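Local coordinates for microtubule-associated serine/threonine-protein kinase 3 (Homo sapiens, PDB 3KHF) that phosphorylates proteins on serine or threonine, and through its PDZ domain probably binds the C-terminal tails of partner proteins, at residues 15-20 / 85-90. Numbering follows the deposited sequence. Where two conformers were deposited one is given.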
# COMPACT_ATOMS: atom_id res chain seq x y z
N TYR A 15 9.93 -6.40 0.39
CA TYR A 15 9.71 -5.51 -0.75
C TYR A 15 10.37 -4.15 -0.53
O TYR A 15 10.76 -3.48 -1.47
CB TYR A 15 8.22 -5.35 -1.03
CG TYR A 15 7.57 -6.67 -1.36
CD1 TYR A 15 7.96 -7.41 -2.48
CD2 TYR A 15 6.62 -7.22 -0.51
CE1 TYR A 15 7.40 -8.65 -2.75
CE2 TYR A 15 6.05 -8.46 -0.78
CZ TYR A 15 6.43 -9.16 -1.90
OH TYR A 15 5.85 -10.38 -2.14
N GLY A 16 10.43 -3.70 0.72
CA GLY A 16 11.07 -2.45 1.04
C GLY A 16 10.15 -1.25 1.18
O GLY A 16 10.50 -0.16 0.75
N PHE A 17 8.96 -1.45 1.72
CA PHE A 17 8.09 -0.32 2.04
C PHE A 17 7.36 -0.54 3.33
O PHE A 17 7.30 -1.66 3.82
CB PHE A 17 7.12 -0.01 0.88
CG PHE A 17 6.05 -1.05 0.63
CD1 PHE A 17 4.76 -0.87 1.13
CD2 PHE A 17 6.29 -2.13 -0.19
CE1 PHE A 17 3.75 -1.78 0.84
CE2 PHE A 17 5.30 -3.04 -0.49
CZ PHE A 17 4.01 -2.85 0.02
N SER A 18 6.83 0.54 3.88
CA SER A 18 5.96 0.40 5.04
C SER A 18 4.58 0.91 4.69
O SER A 18 4.40 1.74 3.80
CB SER A 18 6.49 1.15 6.24
OG SER A 18 6.31 2.52 6.08
N LEU A 19 3.59 0.41 5.42
CA LEU A 19 2.22 0.88 5.20
C LEU A 19 1.47 0.97 6.51
O LEU A 19 1.80 0.30 7.49
CB LEU A 19 1.48 0.03 4.18
CG LEU A 19 0.91 -1.31 4.61
CD1 LEU A 19 0.04 -1.87 3.47
CD2 LEU A 19 2.00 -2.33 4.95
N ARG A 20 0.49 1.86 6.49
CA ARG A 20 -0.44 2.01 7.60
C ARG A 20 -1.82 1.64 7.11
O ARG A 20 -2.17 1.87 5.95
CB ARG A 20 -0.48 3.43 8.20
CG ARG A 20 0.83 3.92 8.79
CD ARG A 20 0.71 5.29 9.38
NE ARG A 20 2.02 5.77 9.82
CZ ARG A 20 2.55 5.54 11.01
NH1 ARG A 20 1.85 4.89 11.95
NH2 ARG A 20 3.77 5.97 11.29
N ILE A 85 5.06 -9.14 -7.04
CA ILE A 85 3.73 -8.71 -6.56
C ILE A 85 3.25 -7.59 -7.48
O ILE A 85 4.07 -6.79 -7.97
CB ILE A 85 3.78 -8.25 -5.06
CG1 ILE A 85 2.39 -8.02 -4.47
CG2 ILE A 85 4.62 -7.01 -4.91
CD1 ILE A 85 2.41 -7.89 -2.93
N SER A 86 1.94 -7.54 -7.72
CA SER A 86 1.32 -6.51 -8.53
C SER A 86 0.44 -5.67 -7.61
O SER A 86 -0.46 -6.20 -6.94
CB SER A 86 0.52 -7.17 -9.64
OG SER A 86 -0.10 -6.24 -10.50
N LEU A 87 0.71 -4.36 -7.56
CA LEU A 87 -0.06 -3.45 -6.72
C LEU A 87 -0.75 -2.42 -7.58
O LEU A 87 -0.06 -1.71 -8.34
CB LEU A 87 0.87 -2.70 -5.77
CG LEU A 87 1.68 -3.57 -4.79
CD1 LEU A 87 2.60 -2.68 -3.98
CD2 LEU A 87 0.81 -4.40 -3.86
N ARG A 88 -2.06 -2.27 -7.44
CA ARG A 88 -2.77 -1.12 -7.99
C ARG A 88 -2.82 -0.06 -6.92
O ARG A 88 -3.17 -0.35 -5.77
CB ARG A 88 -4.16 -1.47 -8.46
CG ARG A 88 -4.16 -2.32 -9.70
CD ARG A 88 -5.55 -2.60 -10.24
NE ARG A 88 -6.30 -1.40 -10.50
CZ ARG A 88 -7.62 -1.35 -10.64
NH1 ARG A 88 -8.36 -2.46 -10.57
NH2 ARG A 88 -8.21 -0.18 -10.86
N THR A 89 -2.45 1.15 -7.29
CA THR A 89 -2.38 2.27 -6.36
C THR A 89 -2.96 3.54 -6.93
O THR A 89 -3.02 3.73 -8.16
CB THR A 89 -0.93 2.59 -5.98
OG1 THR A 89 -0.23 3.16 -7.09
CG2 THR A 89 -0.20 1.35 -5.51
N THR A 90 -3.31 4.46 -6.04
CA THR A 90 -3.78 5.78 -6.42
C THR A 90 -3.24 6.81 -5.42
O THR A 90 -3.21 6.56 -4.23
CB THR A 90 -5.31 5.75 -6.58
OG1 THR A 90 -5.74 6.97 -7.19
CG2 THR A 90 -5.99 5.51 -5.27
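I85 and L87, on the last strand of the PDZ domain, meet Y15 and F17 across the apolar interior of the antiparallel sheet of the PDZ fold. Y15 and G16 belong to the loop that leads into strand 17-25. The Y-G-F run (Y15 to F17) is consistent with the L-G-F part of the G-L-G-F carboxylate-binding loop of PDZ domains, and strand 17-25 would then be the one that pairs with a ligand's C-terminal tail.

I85 makes the larger contact. Its CG2 methyl sits over one face of the Y15 ring in a CH-pi contact, 4.2 Å from the centroid and 21° off the normal. The methyl is offset toward the rim, with Y15 CE1 nearest to I85 CG2 at 3.9 Å, and the two side chains cross nearly at right angles. The isoleucine torsion (chi1 -170°) sends CG1 opposite the backbone N and leaves CG2, on the other branch, to meet the tyrosine. The phenol end is anchored as well, Y15 OH being hydrogen-bonded to G82 O just ahead of strand 84-90. I8 of strand 6-9 touches both Y15 and I85, while L78 of helix 71-80 packs against I85 and F17.

Beyond S86, whose N bonds to N62 OD1, L87 again directs its CB toward the loop and strand 15-20. Its CD1 methyl meets the F17 ring obliquely, in a purely apolar contact smaller than that of I85. I61 of strand 57-61 touches L87 as well as I85, tying this contact to the neighbouring strand. By T89 the two segments have parted, so the contact ends at L87, where CD1 lies 4.2 Å from F17 CZ at the far end of the phenyl ring.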